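Local coordinates for protein putative NADH dehydrogenase/NAD(P)H nitroreductase (Parabacteroides distasonis, PDB 3M5K) that binds flavin mononucleotide and probably acts as an oxidoreductase of the FMN-dependent nitroreductase family, at residues A71-E76 with V146-Y151. Numbering follows the deposited sequence. Where two conformers were deposited one is given.
Sequences ARMLKE and VIPVGY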
ATOM      1  N   ALA A  71      -6.936   9.395 -16.732  1.00 27.66           N
ATOM      2  CA  ALA A  71      -5.746   8.671 -17.134  1.00 27.05           C
ATOM      3  C   ALA A  71      -5.364   9.029 -18.572  1.00 27.55           C
ATOM      4  O   ALA A  71      -4.850   8.207 -19.329  1.00 25.25           O
ATOM      5  CB  ALA A  71      -5.945   7.144 -16.946  1.00 25.62           C
ATOM      6  N   ARG A  72      -5.548  10.297 -18.936  1.00 28.85           N
ATOM      7  CA  ARG A  72      -5.280  10.708 -20.324  1.00 30.03           C
ATOM      8  C   ARG A  72      -3.786  10.658 -20.667  1.00 27.97           C
ATOM      9  O   ARG A  72      -3.418  10.571 -21.848  1.00 27.95           O
ATOM     10  CB  ARG A  72      -5.831  12.123 -20.618  1.00 31.11           C
ATOM     11  CG  ARG A  72      -7.293  12.336 -20.359  1.00 34.79           C
ATOM     12  CD  ARG A  72      -8.198  11.521 -21.240  1.00 38.71           C
ATOM     13  NE  ARG A  72      -9.565  12.029 -21.128  1.00 42.19           N
ATOM     14  CZ  ARG A  72     -10.679  11.331 -21.362  1.00 43.91           C
ATOM     15  NH1 ARG A  72     -10.640  10.055 -21.709  1.00 40.54           N
ATOM     16  NH2 ARG A  72     -11.864  11.921 -21.214  1.00 46.12           N
HETATM   17  N   MSE A  73      -2.946  10.698 -19.631  0.50 27.80           N
HETATM   18  CA  MSE A  73      -1.484  10.624 -19.773  0.50 27.05           C
HETATM   19  C   MSE A  73      -0.977   9.302 -20.361  0.50 26.41           C
HETATM   20  O   MSE A  73       0.174   9.218 -20.814  0.50 27.06           O
HETATM   21  CB  MSE A  73      -0.788  10.930 -18.433  0.50 27.17           C
HETATM   22  CG  MSE A  73      -0.644   9.759 -17.452  0.50 25.08           C
HETATM   23 SE   MSE A  73      -2.358   9.249 -16.728  0.37 19.31          SE
HETATM   24  CE  MSE A  73      -2.548  10.718 -15.462  0.50 20.98           C
ATOM     25  N   LEU A  74      -1.832   8.281 -20.384  1.00 25.63           N
ATOM     26  CA  LEU A  74      -1.501   7.007 -21.038  1.00 26.55           C
ATOM     27  C   LEU A  74      -1.105   7.217 -22.518  1.00 28.44           C
ATOM     28  O   LEU A  74      -0.346   6.439 -23.078  1.00 26.09           O
ATOM     29  CB  LEU A  74      -2.657   6.006 -20.948  1.00 25.57           C
ATOM     30  CG  LEU A  74      -2.817   5.360 -19.570  1.00 24.46           C
ATOM     31  CD1 LEU A  74      -4.154   4.611 -19.470  1.00 21.11           C
ATOM     32  CD2 LEU A  74      -1.630   4.443 -19.273  1.00 23.69           C
ATOM     33  N   LYS A  75      -1.641   8.271 -23.133  1.00 31.34           N
ATOM     34  CA  LYS A  75      -1.287   8.614 -24.527  1.00 33.92           C
ATOM     35  C   LYS A  75       0.148   9.096 -24.653  1.00 33.91           C
ATOM     36  O   LYS A  75       0.722   9.041 -25.747  1.00 31.66           O
ATOM     37  CB  LYS A  75      -2.233   9.689 -25.065  1.00 33.90           C
ATOM     38  CG  LYS A  75      -2.845   9.287 -26.369  1.00 40.91           C
ATOM     39  CD  LYS A  75      -4.009  10.165 -26.765  1.00 41.17           C
ATOM     40  CE  LYS A  75      -5.097   9.337 -27.452  1.00 43.82           C
ATOM     41  NZ  LYS A  75      -6.203  10.236 -27.872  1.00 46.10           N
ATOM     42  N   GLU A  76       0.716   9.555 -23.534  1.00 31.98           N
ATOM     43  CA  GLU A  76       2.030  10.174 -23.486  1.00 33.95           C
ATOM     44  C   GLU A  76       3.105   9.335 -22.793  1.00 32.62           C
ATOM     45  O   GLU A  76       4.129   9.867 -22.387  1.00 34.00           O
ATOM     46  CB  GLU A  76       1.935  11.540 -22.789  1.00 36.44           C
ATOM     47  CG  GLU A  76       0.799  12.434 -23.308  1.00 43.49           C
ATOM     48  CD  GLU A  76       0.868  12.683 -24.819  1.00 49.99           C
ATOM     49  OE1 GLU A  76       1.981  12.611 -25.407  1.00 54.81           O
ATOM     50  OE2 GLU A  76      -0.204  12.952 -25.428  1.00 58.26           O
ATOM     51  N   VAL A 146      -4.293   1.570 -13.198  1.00 18.57           N
ATOM     52  CA  VAL A 146      -3.290   1.645 -14.239  1.00 19.13           C
ATOM     53  C   VAL A 146      -2.206   2.580 -13.759  1.00 18.73           C
ATOM     54  O   VAL A 146      -2.480   3.708 -13.314  1.00 19.98           O
ATOM     55  CB  VAL A 146      -3.869   2.143 -15.630  1.00 20.05           C
ATOM     56  CG1 VAL A 146      -2.740   2.102 -16.709  1.00 16.06           C
ATOM     57  CG2 VAL A 146      -5.134   1.334 -16.029  1.00 18.63           C
ATOM     58  N   ILE A 147      -0.968   2.135 -13.855  1.00 18.11           N
ATOM     59  CA  ILE A 147       0.176   2.931 -13.380  1.00 16.72           C
ATOM     60  C   ILE A 147       1.099   3.229 -14.574  1.00 17.34           C
ATOM     61  O   ILE A 147       1.946   2.424 -14.926  1.00 17.66           O
ATOM     62  CB  ILE A 147       0.990   2.217 -12.230  1.00 18.79           C
ATOM     63  CG1 ILE A 147       0.038   1.811 -11.067  1.00 17.32           C
ATOM     64  CG2 ILE A 147       2.143   3.103 -11.748  1.00 17.66           C
ATOM     65  CD1 ILE A 147       0.702   1.078  -9.909  1.00 15.77           C
ATOM     66  N   PRO A 148       0.905   4.402 -15.194  1.00 20.57           N
ATOM     67  CA  PRO A 148       1.884   4.812 -16.195  1.00 21.58           C
ATOM     68  C   PRO A 148       3.223   5.047 -15.509  1.00 19.68           C
ATOM     69  O   PRO A 148       3.275   5.497 -14.354  1.00 21.54           O
ATOM     70  CB  PRO A 148       1.324   6.109 -16.768  1.00 22.30           C
ATOM     71  CG  PRO A 148      -0.049   6.279 -16.193  1.00 25.38           C
ATOM     72  CD  PRO A 148      -0.164   5.389 -14.994  1.00 20.23           C
ATOM     73  N   VAL A 149       4.289   4.718 -16.209  0.50 21.32           N
ATOM     74  CA  VAL A 149       5.627   4.983 -15.720  0.50 22.16           C
ATOM     75  C   VAL A 149       6.425   5.638 -16.843  0.50 24.47           C
ATOM     76  O   VAL A 149       6.088   5.529 -18.030  0.50 23.15           O
ATOM     77  CB  VAL A 149       6.361   3.713 -15.211  0.50 22.87           C
ATOM     78  CG1 VAL A 149       5.736   3.188 -13.923  0.50 21.65           C
ATOM     79  CG2 VAL A 149       6.369   2.626 -16.275  0.50 23.85           C
ATOM     80  N   GLY A 150       7.447   6.369 -16.434  1.00 25.14           N
ATOM     81  CA  GLY A 150       8.398   6.995 -17.356  1.00 26.16           C
ATOM     82  C   GLY A 150       9.433   7.834 -16.623  1.00 28.12           C
ATOM     83  O   GLY A 150       9.344   8.037 -15.414  1.00 28.00           O
ATOM     84  N   TYR A 151      10.434   8.310 -17.365  1.00 28.04           N
ATOM     85  CA  TYR A 151      11.394   9.267 -16.842  1.00 29.44           C
ATOM     86  C   TYR A 151      10.700  10.615 -16.746  1.00 28.68           C
ATOM     87  O   TYR A 151      10.021  11.030 -17.674  1.00 29.29           O
ATOM     88  CB  TYR A 151      12.661   9.320 -17.721  1.00 29.05           C
ATOM     89  CG  TYR A 151      13.521   8.126 -17.532  1.00 26.42           C
ATOM     90  CD1 TYR A 151      14.353   8.029 -16.426  1.00 29.04           C
ATOM     91  CD2 TYR A 151      13.466   7.056 -18.401  1.00 27.78           C
ATOM     92  CE1 TYR A 151      15.154   6.906 -16.207  1.00 28.87           C
ATOM     93  CE2 TYR A 151      14.260   5.927 -18.200  1.00 30.99           C
ATOM     94  CZ  TYR A 151      15.105   5.864 -17.089  1.00 29.83           C
ATOM     95  OH  TYR A 151      15.897   4.755 -16.869  1.00 34.81           O
TER
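Leu74 and Met73, on a short 3-10 turn, both reach the ring of Pro148, which lies on strand 141-150 with its CG directed at the turn. One branch of Leu74 does most of the touching: CD2 sits 3.6 Å from CG1 of Val146 and 3.9 Å from CG of Pro148, so it is shared between two residues, i and i+2 on the strand, whose side chains both face the turn. The second methyl, Leu74 CD1, meets Val146 CG1 more loosely at 4.0 Å. Val146 presents CG1 to Leu74 with that methyl opposite its own backbone N (chi1 -176°). Met73, a selenomethionine modelled in two conformers, crosses the proline at about a right angle. In one of them, chi1 of 84° tucks Met73 CG between the backbone N and carbonyl carbon, and the chain bends twice more; Met73 CG then lies 3.7 Å and Met73 SE 3.8 Å from Pro148 CG, contacts that stay tentative given the second conformer. Leu74 also packs on Leu61, Met64 and Ala65 of helix 58-67, while Tyr21 touches both Met73 and Pro148. The turn packs on part of one face of the central antiparallel sheet, where Leu74 also meets Ala80 of strand 79-86. All contacts are between apolar side chains: the buried Leu74, Val146 and Pro148 meet by shape and burial rather than directed bonds, and Met73 carries that packing to the flavin mononucleotide it touches.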